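Local coordinates for protein phosphonate monoester hydrolase (Ruegeria pomeroyi, PDB 4UPK) that is an enzyme of the sulfatase family, part of the wider alkaline phosphatase superfamily, at residues His277-Phe280 / Gly281-Arg285; Val470-Ala473 / Ala474-Pro478. All blocks are in the same frame, centred on the assembly; numbering follows the deposited sequence.

Interaction 1. Residues His277-Phe280 / Gly281-Arg285; sequences HPFF and GPATR
Thr284 bonds back to Phe280 one turn earlier. Phe280 O accepts from two donors of this residue. Thr284 OG1 donates to Phe280 O at 2.7 Å, lying in the carbonyl plane. Thr284 N donates to Phe280 O at 2.8 Å from above that plane. With chi1 at 54°, the hydroxyl sits between the backbone N and the carbonyl carbon and is turned toward the preceding turn. Two further backbone bonds join the segments. Ala283 N reaches Phe279 O at 3.1 Å, and Gly281 N reaches Pro278 O at 3.2 Å.

This is the first turn of helix 280-286, with a capping bond ahead of it. His277 ND1 accepts from Phe279 N at 3.1 Å, nearly in the plane of the imidazole. The far nitrogen, His277 NE2, probably bonds to Pro477 O.

The apolar contacts centre on Ala283 CB. It lies 3.7 Å from Phe279 CE1 and, more loosely, beside Phe280 CD1, oblique to both rings. The two phenyl rings also meet: Phe279 CD1 stands 3.5 Å above the Phe280 ring, toward its rim. Trp446 stacks on Phe279 and gives its NE1 hydrogen to Phe279 O. Pro282 packs against helix 445-450.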
ATOM      1  N   HIS A 277       1.127  32.111  36.734  1.00 18.97           N
ATOM      2  CA  HIS A 277       0.244  31.818  35.601  1.00 17.36           C
ATOM      3  C   HIS A 277      -0.695  30.675  36.026  1.00 22.07           C
ATOM      4  O   HIS A 277      -0.232  29.725  36.666  1.00 22.83           O
ATOM      5  CB  HIS A 277       1.030  31.484  34.300  1.00 16.70           C
ATOM      6  CG  HIS A 277       0.209  31.453  33.037  1.00 18.40           C
ATOM      7  ND1 HIS A 277      -0.663  30.398  32.760  1.00 19.31           N
ATOM      8  CD2 HIS A 277       0.201  32.308  31.984  1.00 18.13           C
ATOM      9  CE1 HIS A 277      -1.202  30.675  31.582  1.00 17.83           C
ATOM     10  NE2 HIS A 277      -0.702  31.806  31.069  1.00 17.87           N
ATOM     11  N   PRO A 278      -2.002  30.750  35.675  1.00 17.24           N
ATOM     12  CA  PRO A 278      -2.951  29.690  36.063  1.00 17.45           C
ATOM     13  C   PRO A 278      -2.629  28.264  35.606  1.00 22.91           C
ATOM     14  O   PRO A 278      -3.133  27.329  36.225  1.00 25.86           O
ATOM     15  CB  PRO A 278      -4.264  30.165  35.443  1.00 18.80           C
ATOM     16  CG  PRO A 278      -4.113  31.619  35.309  1.00 22.27           C
ATOM     17  CD  PRO A 278      -2.697  31.822  34.937  1.00 17.73           C
ATOM     18  N   PHE A 279      -1.830  28.097  34.528  1.00 15.92           N
ATOM     19  CA  PHE A 279      -1.367  26.821  33.947  1.00 14.13           C
ATOM     20  C   PHE A 279      -0.699  25.914  35.007  1.00 18.59           C
ATOM     21  O   PHE A 279      -0.794  24.688  34.916  1.00 17.14           O
ATOM     22  CB  PHE A 279      -0.352  27.107  32.800  1.00 14.57           C
ATOM     23  CG  PHE A 279       0.496  25.926  32.356  1.00 15.64           C
ATOM     24  CD1 PHE A 279       1.707  25.640  32.983  1.00 16.22           C
ATOM     25  CD2 PHE A 279       0.060  25.073  31.347  1.00 17.58           C
ATOM     26  CE1 PHE A 279       2.462  24.526  32.606  1.00 19.37           C
ATOM     27  CE2 PHE A 279       0.818  23.959  30.972  1.00 17.45           C
ATOM     28  CZ  PHE A 279       2.017  23.700  31.594  1.00 17.14           C
ATOM     29  N   PHE A 280       0.018  26.541  35.968  1.00 16.28           N
ATOM     30  CA  PHE A 280       0.782  25.910  37.047  1.00 15.20           C
ATOM     31  C   PHE A 280      -0.036  25.303  38.163  1.00 19.44           C
ATOM     32  O   PHE A 280       0.496  24.505  38.944  1.00 20.11           O
ATOM     33  CB  PHE A 280       1.899  26.830  37.555  1.00 16.15           C
ATOM     34  CG  PHE A 280       2.899  27.177  36.483  1.00 16.38           C
ATOM     35  CD1 PHE A 280       3.672  26.191  35.883  1.00 18.04           C
ATOM     36  CD2 PHE A 280       3.056  28.490  36.055  1.00 18.37           C
ATOM     37  CE1 PHE A 280       4.567  26.510  34.866  1.00 18.65           C
ATOM     38  CE2 PHE A 280       3.985  28.812  35.072  1.00 19.84           C
ATOM     39  CZ  PHE A 280       4.713  27.820  34.465  1.00 17.37           C
ATOM     40  N   GLY A 281      -1.317  25.674  38.220  1.00 15.32           N
ATOM     41  CA  GLY A 281      -2.298  25.100  39.131  1.00 14.12           C
ATOM     42  C   GLY A 281      -2.394  23.632  38.780  1.00 18.63           C
ATOM     43  O   GLY A 281      -1.852  22.801  39.518  1.00 18.47           O
ATOM     44  N   PRO A 282      -2.955  23.296  37.584  1.00 15.53           N
ATOM     45  CA  PRO A 282      -2.997  21.883  37.149  1.00 14.92           C
ATOM     46  C   PRO A 282      -1.616  21.234  36.974  1.00 18.70           C
ATOM     47  O   PRO A 282      -1.484  20.045  37.223  1.00 18.55           O
ATOM     48  CB  PRO A 282      -3.751  21.959  35.818  1.00 16.64           C
ATOM     49  CG  PRO A 282      -4.574  23.218  35.908  1.00 20.07           C
ATOM     50  CD  PRO A 282      -3.653  24.161  36.603  1.00 16.23           C
ATOM     51  N   ALA A 283      -0.596  22.018  36.568  1.00 14.92           N
ATOM     52  CA  ALA A 283       0.769  21.561  36.368  1.00 14.56           C
ATOM     53  C   ALA A 283       1.478  21.132  37.658  1.00 20.43           C
ATOM     54  O   ALA A 283       2.196  20.135  37.627  1.00 20.13           O
ATOM     55  CB  ALA A 283       1.579  22.606  35.607  1.00 15.29           C
ATOM     56  N   THR A 284       1.267  21.830  38.804  1.00 19.19           N
ATOM     57  CA  THR A 284       1.864  21.375  40.078  1.00 19.14           C
ATOM     58  C   THR A 284       1.006  20.221  40.655  1.00 23.78           C
ATOM     59  O   THR A 284       1.453  19.523  41.553  1.00 23.85           O
ATOM     60  CB  THR A 284       2.030  22.532  41.133  1.00 20.57           C
ATOM     61  OG1 THR A 284       0.785  23.201  41.346  1.00 21.01           O
ATOM     62  CG2 THR A 284       3.094  23.525  40.763  1.00 13.25           C
ATOM     63  N   ARG A 285      -0.231  20.051  40.165  1.00 20.55           N
ATOM     64  CA  ARG A 285      -1.165  19.039  40.667  1.00 20.94           C
ATOM     65  C   ARG A 285      -1.147  17.735  39.854  1.00 25.29           C
ATOM     66  O   ARG A 285      -1.690  16.744  40.329  1.00 23.85           O
ATOM     67  CB  ARG A 285      -2.593  19.623  40.739  1.00 21.64           C
ATOM     68  CG  ARG A 285      -2.928  20.368  42.047  1.00 33.06           C
ATOM     69  CD  ARG A 285      -3.974  21.478  41.884  1.00 43.66           C
ATOM     70  NE  ARG A 285      -5.019  21.139  40.913  1.00 50.15           N
ATOM     71  CZ  ARG A 285      -5.616  22.005  40.097  1.00 57.29           C
ATOM     72  NH1 ARG A 285      -5.315  23.301  40.153  1.00 20.49           N
ATOM     73  NH2 ARG A 285      -6.533  21.585  39.232  1.00 50.72           N
TER

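Interaction 2. Residues Val470-Ala473 / Ala474-Pro478; sequences VEFA and ADLPP
A single water joins Glu471 and Phe472 to Leu476 across the turn. It accepts from Phe472 N at 2.8 Å. It donates to Glu471 OE1, also at 2.8 Å, and to Leu476 O at 3.0 Å. The water bridges the three atoms, which have no direct bond between the two segments. Leu476 O also takes a weak hydrogen bond from Arg511 of the second subunit. Glu471 brings its carboxylate to the water by a bend at chi2 (-86°). Its other oxygen, OE2, bonds to Ser506 OG and forms a salt bridge with Arg507 of the second subunit. The same side chain runs alongside Pro478, whose CB is 3.6 Å from Glu471 OE1.

Phe472 carries the apolar part. Leu476 CB lies over one face of the ring, 4.1 Å from the centroid and 27° off the normal, a CH-pi contact. Leu476 CD1 covers the same ring nearer its rim, 3.9 Å from Phe472 CD2. Pro477 O approaches the edge near the ring plane, 3.5 Å from Phe472 CD1.

Leu476 N bonds to Ala474 O at 2.8 Å, which closes an inverse gamma turn centred on Asp475. The end of strand 467-472 and the loop after it make the turn of a beta hairpin. The loop leads into antiparallel strand 479-482, an outermost strand of the four-stranded sheet within this chain.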
ATOM      1  N   VAL A 470       6.028  31.744  26.213  1.00 13.03           N
ATOM      2  CA  VAL A 470       5.102  30.619  26.226  1.00 12.00           C
ATOM      3  C   VAL A 470       3.779  31.130  25.631  1.00 18.53           C
ATOM      4  O   VAL A 470       3.245  32.133  26.093  1.00 17.38           O
ATOM      5  CB  VAL A 470       4.908  29.973  27.624  1.00 14.88           C
ATOM      6  CG1 VAL A 470       3.865  28.853  27.583  1.00 14.37           C
ATOM      7  CG2 VAL A 470       6.238  29.456  28.204  1.00 14.46           C
ATOM      8  N   GLU A 471       3.265  30.450  24.585  1.00 15.79           N
ATOM      9  CA  GLU A 471       1.985  30.804  23.962  1.00 14.51           C
ATOM     10  C   GLU A 471       1.075  29.595  23.916  1.00 16.35           C
ATOM     11  O   GLU A 471       1.522  28.501  23.560  1.00 15.77           O
ATOM     12  CB  GLU A 471       2.190  31.371  22.550  1.00 16.07           C
ATOM     13  CG  GLU A 471       2.877  32.731  22.530  1.00 25.08           C
ATOM     14  CD  GLU A 471       1.990  33.950  22.689  1.00 26.73           C
ATOM     15  OE1 GLU A 471       0.799  33.795  23.054  1.00  6.82           O
ATOM     16  OE2 GLU A 471       2.493  35.067  22.429  1.00  9.90           O
ATOM     17  N   PHE A 472      -0.200  29.795  24.260  1.00 13.59           N
ATOM     18  CA  PHE A 472      -1.246  28.756  24.274  1.00 13.68           C
ATOM     19  C   PHE A 472      -2.207  28.884  23.078  1.00 15.57           C
ATOM     20  O   PHE A 472      -2.563  29.994  22.703  1.00 11.91           O
ATOM     21  CB  PHE A 472      -2.083  28.883  25.572  1.00 15.92           C
ATOM     22  CG  PHE A 472      -1.297  28.619  26.829  1.00 17.28           C
ATOM     23  CD1 PHE A 472      -0.618  29.650  27.475  1.00 18.11           C
ATOM     24  CD2 PHE A 472      -1.199  27.335  27.347  1.00 19.95           C
ATOM     25  CE1 PHE A 472       0.137  29.398  28.611  1.00 20.91           C
ATOM     26  CE2 PHE A 472      -0.455  27.089  28.501  1.00 20.44           C
ATOM     27  CZ  PHE A 472       0.198  28.122  29.129  1.00 19.42           C
ATOM     28  N   ALA A 473      -2.675  27.729  22.535  1.00 14.16           N
ATOM     29  CA  ALA A 473      -3.691  27.649  21.476  1.00 13.15           C
ATOM     30  C   ALA A 473      -5.034  28.031  22.121  1.00 18.79           C
ATOM     31  O   ALA A 473      -5.848  28.718  21.508  1.00 17.07           O
ATOM     32  CB  ALA A 473      -3.763  26.230  20.919  1.00 13.19           C
ATOM     33  N   ALA A 474      -5.241  27.597  23.388  1.00 17.92           N
ATOM     34  CA  ALA A 474      -6.411  27.910  24.206  1.00 17.85           C
ATOM     35  C   ALA A 474      -6.354  29.382  24.679  1.00 22.41           C
ATOM     36  O   ALA A 474      -5.305  30.034  24.593  1.00 21.75           O
ATOM     37  CB  ALA A 474      -6.454  26.983  25.404  1.00 18.51           C
ATOM     38  N   ASP A 475      -7.482  29.904  25.165  1.00 20.14           N
ATOM     39  CA  ASP A 475      -7.590  31.284  25.618  1.00 20.65           C
ATOM     40  C   ASP A 475      -6.936  31.564  26.982  1.00 25.45           C
ATOM     41  O   ASP A 475      -7.581  32.076  27.907  1.00 26.81           O
ATOM     42  CB  ASP A 475      -9.040  31.766  25.553  1.00 23.21           C
ATOM     43  CG  ASP A 475      -9.177  33.010  24.705  1.00 41.31           C
ATOM     44  OD1 ASP A 475      -8.965  34.118  25.247  1.00 48.27           O
ATOM     45  OD2 ASP A 475      -9.415  32.870  23.470  1.00 42.75           O
ATOM     46  N   LEU A 476      -5.642  31.233  27.089  1.00 21.74           N
ATOM     47  CA  LEU A 476      -4.797  31.453  28.270  1.00 20.74           C
ATOM     48  C   LEU A 476      -3.720  32.455  27.887  1.00 22.00           C
ATOM     49  O   LEU A 476      -3.163  32.338  26.792  1.00 21.73           O
ATOM     50  CB  LEU A 476      -4.145  30.146  28.736  1.00 20.65           C
ATOM     51  CG  LEU A 476      -5.039  29.134  29.436  1.00 26.89           C
ATOM     52  CD1 LEU A 476      -4.280  27.843  29.669  1.00 28.24           C
ATOM     53  CD2 LEU A 476      -5.578  29.679  30.778  1.00 30.81           C
ATOM     54  N   PRO A 477      -3.411  33.456  28.739  1.00 16.61           N
ATOM     55  CA  PRO A 477      -2.407  34.456  28.347  1.00 14.72           C
ATOM     56  C   PRO A 477      -0.972  33.927  28.192  1.00 17.78           C
ATOM     57  O   PRO A 477      -0.609  32.904  28.777  1.00 16.14           O
ATOM     58  CB  PRO A 477      -2.511  35.524  29.455  1.00 16.31           C
ATOM     59  CG  PRO A 477      -3.075  34.820  30.623  1.00 20.30           C
ATOM     60  CD  PRO A 477      -4.006  33.784  30.059  1.00 17.11           C
ATOM     61  N   PRO A 478      -0.116  34.638  27.409  1.00 14.08           N
ATOM     62  CA  PRO A 478       1.276  34.192  27.284  1.00 13.33           C
ATOM     63  C   PRO A 478       2.082  34.317  28.582  1.00 16.07           C
ATOM     64  O   PRO A 478       1.646  34.966  29.543  1.00 15.65           O
ATOM     65  CB  PRO A 478       1.852  35.131  26.216  1.00 14.90           C
ATOM     66  CG  PRO A 478       0.994  36.327  26.232  1.00 17.93           C
ATOM     67  CD  PRO A 478      -0.374  35.856  26.607  1.00 13.78           C
TER
HETATM   68  O   HOH W   1      -0.916  32.480  24.775  1.00 13.84           O

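Interaction 1 comes first along the chain, at the start of helix 280-286. Interaction 2 follows about 185 residues later, at the end of strand 467-472 and in the loop after it. Their centres are 13 Å apart, and both lie on the same side of the chain's centre. The two touch directly. His277 CE1 packs on Phe472 CE1 at 3.5 Å. Phe279 CD2 meets Phe472 CE2 at the same distance. Met479 of strand 479-482 touches side chains of both. The helix start is thus joined to the four-stranded antiparallel sheet, whose hairpin loop also meets the second subunit.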